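Long-range contact in N-acetylmuramoyl-L-alanine amidase (Peptoclostridium difficile, PDB 4RN7), which probably cleaves, as a zinc-dependent amidase domain of a longer membrane protein, the amide bond between N-acetylmuramic acid and L-alanine in peptidoglycan: residues T113-V122 / Q169-S180. Residues are numbered along the deposited sequence; the frame is centred on the assembly and turned at random. Where two conformers were deposited one is given.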
loop_
_atom_site.group_PDB
_atom_site.type_symbol
_atom_site.label_atom_id
_atom_site.label_comp_id
_atom_site.label_asym_id
_atom_site.label_seq_id
_atom_site.Cartn_x
_atom_site.Cartn_y
_atom_site.Cartn_z
ATOM N N THR A 113 4.192 11.749 -4.201
ATOM C CA THR A 113 2.860 12.348 -4.188
ATOM C C THR A 113 1.953 11.641 -3.175
ATOM O O THR A 113 1.312 12.297 -2.343
ATOM C CB THR A 113 2.239 12.347 -5.597
ATOM O OG1 THR A 113 3.076 13.112 -6.471
ATOM C CG2 THR A 113 0.849 12.958 -5.580
ATOM N N VAL A 114 1.920 10.312 -3.237
ATOM C CA VAL A 114 1.134 9.528 -2.286
ATOM C C VAL A 114 1.630 9.739 -0.848
ATOM O O VAL A 114 0.835 10.037 0.048
ATOM C CB VAL A 114 1.111 8.039 -2.666
ATOM C CG1 VAL A 114 0.591 7.187 -1.507
ATOM C CG2 VAL A 114 0.244 7.832 -3.918
ATOM N N GLN A 115 2.937 9.616 -0.634
ATOM C CA GLN A 115 3.512 9.843 0.703
ATOM C C GLN A 115 3.163 11.213 1.297
ATOM O O GLN A 115 2.720 11.302 2.447
ATOM C CB GLN A 115 5.032 9.652 0.675
ATOM C CG GLN A 115 5.733 9.989 1.989
ATOM C CD GLN A 115 5.579 8.896 3.030
ATOM O OE1 GLN A 115 5.247 7.755 2.708
ATOM N NE2 GLN A 115 5.827 9.242 4.293
ATOM N N SER A 116 3.354 12.277 0.523
ATOM C CA SER A 116 3.045 13.615 1.013
ATOM C C SER A 116 1.562 13.791 1.323
ATOM O O SER A 116 1.199 14.460 2.287
ATOM C CB SER A 116 3.509 14.666 0.009
ATOM O OG SER A 116 4.916 14.645 -0.103
ATOM N N THR A 117 0.708 13.179 0.508
ATOM C CA THR A 117 -0.729 13.317 0.694
ATOM C C THR A 117 -1.179 12.564 1.952
ATOM O O THR A 117 -2.000 13.069 2.732
ATOM C CB THR A 117 -1.493 12.823 -0.549
ATOM O OG1 THR A 117 -1.021 13.537 -1.702
ATOM C CG2 THR A 117 -2.983 13.077 -0.385
ATOM N N ILE A 118 -0.633 11.366 2.146
ATOM C CA ILE A 118 -0.912 10.583 3.345
ATOM C C ILE A 118 -0.577 11.421 4.574
ATOM O O ILE A 118 -1.401 11.552 5.481
ATOM C CB ILE A 118 -0.091 9.276 3.387
ATOM C CG1 ILE A 118 -0.587 8.279 2.345
ATOM C CG2 ILE A 118 -0.197 8.628 4.759
ATOM C CD1 ILE A 118 0.336 7.075 2.188
ATOM N N VAL A 119 0.616 12.011 4.584
ATOM C CA VAL A 119 1.050 12.838 5.710
ATOM C C VAL A 119 0.073 13.977 6.038
ATOM O O VAL A 119 -0.084 14.361 7.204
ATOM C CB VAL A 119 2.482 13.381 5.480
ATOM C CG1 VAL A 119 2.875 14.347 6.573
ATOM C CG2 VAL A 119 3.462 12.209 5.434
ATOM N N SER A 120 -0.599 14.503 5.018
ATOM C CA SER A 120 -1.542 15.597 5.237
ATOM C C SER A 120 -2.858 15.103 5.836
ATOM O O SER A 120 -3.502 15.827 6.594
ATOM C CB SER A 120 -1.801 16.358 3.939
ATOM O OG SER A 120 -2.499 15.547 3.013
ATOM N N TYR A 121 -3.243 13.876 5.506
ATOM C CA TYR A 121 -4.506 13.291 5.967
ATOM C C TYR A 121 -4.482 12.630 7.349
ATOM O O TYR A 121 -5.428 12.786 8.117
ATOM C CB TYR A 121 -5.043 12.308 4.919
ATOM C CG TYR A 121 -5.836 13.006 3.847
ATOM C CD1 TYR A 121 -5.199 13.744 2.855
ATOM C CD2 TYR A 121 -7.224 12.949 3.837
ATOM C CE1 TYR A 121 -5.925 14.401 1.873
ATOM C CE2 TYR A 121 -7.959 13.601 2.860
ATOM C CZ TYR A 121 -7.304 14.324 1.881
ATOM O OH TYR A 121 -8.033 14.973 0.910
ATOM N N VAL A 122 -3.424 11.885 7.660
ATOM C CA VAL A 122 -3.355 11.200 8.956
ATOM C C VAL A 122 -2.386 11.895 9.909
ATOM O O VAL A 122 -2.439 11.680 11.131
ATOM C CB VAL A 122 -2.986 9.711 8.820
ATOM C CG1 VAL A 122 -4.186 8.915 8.357
ATOM C CG2 VAL A 122 -1.841 9.542 7.856
ATOM N N GLN A 169 -9.137 7.428 7.080
ATOM C CA GLN A 169 -8.338 8.612 6.785
ATOM C C GLN A 169 -7.146 8.248 5.926
ATOM O O GLN A 169 -6.840 8.942 4.964
ATOM C CB GLN A 169 -7.817 9.233 8.068
ATOM C CG GLN A 169 -8.863 9.837 8.954
ATOM C CD GLN A 169 -8.229 10.522 10.139
ATOM O OE1 GLN A 169 -7.993 11.734 10.120
ATOM N NE2 GLN A 169 -7.931 9.747 11.176
ATOM N N LEU A 170 -6.476 7.158 6.290
ATOM C CA LEU A 170 -5.297 6.693 5.570
ATOM C C LEU A 170 -5.683 6.345 4.138
ATOM O O LEU A 170 -5.022 6.761 3.187
ATOM C CB LEU A 170 -4.696 5.483 6.293
ATOM C CG LEU A 170 -3.626 4.684 5.555
ATOM C CD1 LEU A 170 -2.447 5.579 5.199
ATOM C CD2 LEU A 170 -3.182 3.509 6.416
ATOM N N ALA A 171 -6.778 5.605 3.988
ATOM C CA ALA A 171 -7.259 5.232 2.663
ATOM C C ALA A 171 -7.619 6.470 1.848
ATOM O O ALA A 171 -7.306 6.538 0.662
ATOM C CB ALA A 171 -8.446 4.271 2.748
ATOM N N GLU A 172 -8.248 7.455 2.485
ATOM C CA GLU A 172 -8.615 8.676 1.771
ATOM C C GLU A 172 -7.357 9.407 1.296
ATOM O O GLU A 172 -7.293 9.877 0.153
ATOM C CB GLU A 172 -9.478 9.587 2.648
ATOM C CG GLU A 172 -9.980 10.853 1.947
ATOM C CD GLU A 172 -10.885 10.583 0.751
ATOM O OE1 GLU A 172 -11.499 9.497 0.669
ATOM O OE2 GLU A 172 -10.983 11.472 -0.118
ATOM N N GLY A 173 -6.353 9.470 2.166
ATOM C CA GLY A 173 -5.086 10.087 1.814
ATOM C C GLY A 173 -4.436 9.397 0.628
ATOM O O GLY A 173 -3.936 10.051 -0.290
ATOM N N ILE A 174 -4.449 8.069 0.638
ATOM C CA ILE A 174 -3.897 7.301 -0.471
ATOM C C ILE A 174 -4.663 7.564 -1.769
ATOM O O ILE A 174 -4.058 7.791 -2.820
ATOM C CB ILE A 174 -3.888 5.795 -0.164
ATOM C CG1 ILE A 174 -2.989 5.507 1.049
ATOM C CG2 ILE A 174 -3.399 5.008 -1.373
ATOM C CD1 ILE A 174 -3.151 4.093 1.591
ATOM N N VAL A 175 -5.990 7.529 -1.693
ATOM C CA VAL A 175 -6.817 7.833 -2.862
ATOM C C VAL A 175 -6.428 9.169 -3.483
ATOM O O VAL A 175 -6.174 9.254 -4.686
ATOM C CB VAL A 175 -8.306 7.874 -2.511
ATOM C CG1 VAL A 175 -9.120 8.372 -3.700
ATOM C CG2 VAL A 175 -8.779 6.497 -2.096
ATOM N N GLN A 176 -6.360 10.210 -2.659
ATOM C CA GLN A 176 -6.080 11.540 -3.179
ATOM C C GLN A 176 -4.687 11.629 -3.787
ATOM O O GLN A 176 -4.492 12.338 -4.773
ATOM C CB GLN A 176 -6.286 12.605 -2.101
ATOM C CG GLN A 176 -7.752 12.774 -1.700
ATOM C CD GLN A 176 -8.659 13.048 -2.893
ATOM O OE1 GLN A 176 -8.245 13.659 -3.881
ATOM N NE2 GLN A 176 -9.902 12.585 -2.807
ATOM N N GLY A 177 -3.730 10.897 -3.219
ATOM C CA GLY A 177 -2.384 10.869 -3.769
ATOM C C GLY A 177 -2.348 10.199 -5.131
ATOM O O GLY A 177 -1.723 10.691 -6.076
ATOM N N VAL A 178 -3.022 9.060 -5.231
ATOM C CA VAL A 178 -3.127 8.356 -6.502
ATOM C C VAL A 178 -3.816 9.211 -7.565
ATOM O O VAL A 178 -3.332 9.308 -8.693
ATOM C CB VAL A 178 -3.887 7.041 -6.330
ATOM C CG1 VAL A 178 -4.148 6.380 -7.688
ATOM C CG2 VAL A 178 -3.102 6.116 -5.432
ATOM N N LEU A 179 -4.936 9.831 -7.203
ATOM C CA LEU A 179 -5.702 10.632 -8.160
ATOM C C LEU A 179 -4.893 11.836 -8.624
ATOM O O LEU A 179 -4.953 12.227 -9.794
ATOM C CB LEU A 179 -7.026 11.100 -7.544
ATOM C CG LEU A 179 -8.093 10.050 -7.247
ATOM C CD1 LEU A 179 -9.294 10.674 -6.581
ATOM C CD2 LEU A 179 -8.504 9.369 -8.535
ATOM N N SER A 180 -4.146 12.420 -7.693
ATOM C CA SER A 180 -3.283 13.554 -7.990
ATOM C C SER A 180 -2.151 13.151 -8.933
ATOM O O SER A 180 -1.741 13.933 -9.792
ATOM C CB SER A 180 -2.721 14.138 -6.698
ATOM O OG SER A 180 -1.812 15.181 -6.971
#
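With chi1 at -56°, Thr117 turns its methyl CG2 away from its own backbone N and onto helix 169-180, 3.2 Å from Gly173 O, while OG1 lies 3.6 Å from Gly177 CA. There OG1 donates to Thr113 O at 2.7 Å, from the opposite face of that carbonyl to Thr117 N, so a satisfied hydroxyl can sit in the interface. Thr113 likewise sends CG2 to Gly177 O, its OG1 hydrogen-bonded to the backbone O of Glu109. Gly173 and Gly177 form a Gly-x-x-x-Gly pair: with no side chains on the facing side, the backbones can touch. Val114 CA lies 4.0 Å from Gly177 CA, and the axes approach to 7.8 Å, roughly antiparallel at 143°. Tyr121 lays one ring face over Gly173, whose CA stands 4.0 Å from the ring centroid in a CH-pi contact; the aliphatic CG atoms of Glu172 and Gln176 approach the ring obliquely. A nearly straight hydrogen bond (167°) from Gln176 NE2 to the syn side of Glu172 OE2 ties these chains together. Branched Ile118 reaches Leu170 CD1 through CG2 and Ile174 CG1 through CD1, all three buried. Ile147 and Ile95 extend this core into the mixed sheet of the Amidase_3 catalytic domain. No hydrogen bond crosses between the helices: their association rests on van der Waals packing of methyls against glycine backbone, apolar side chains and the CH-pi contact.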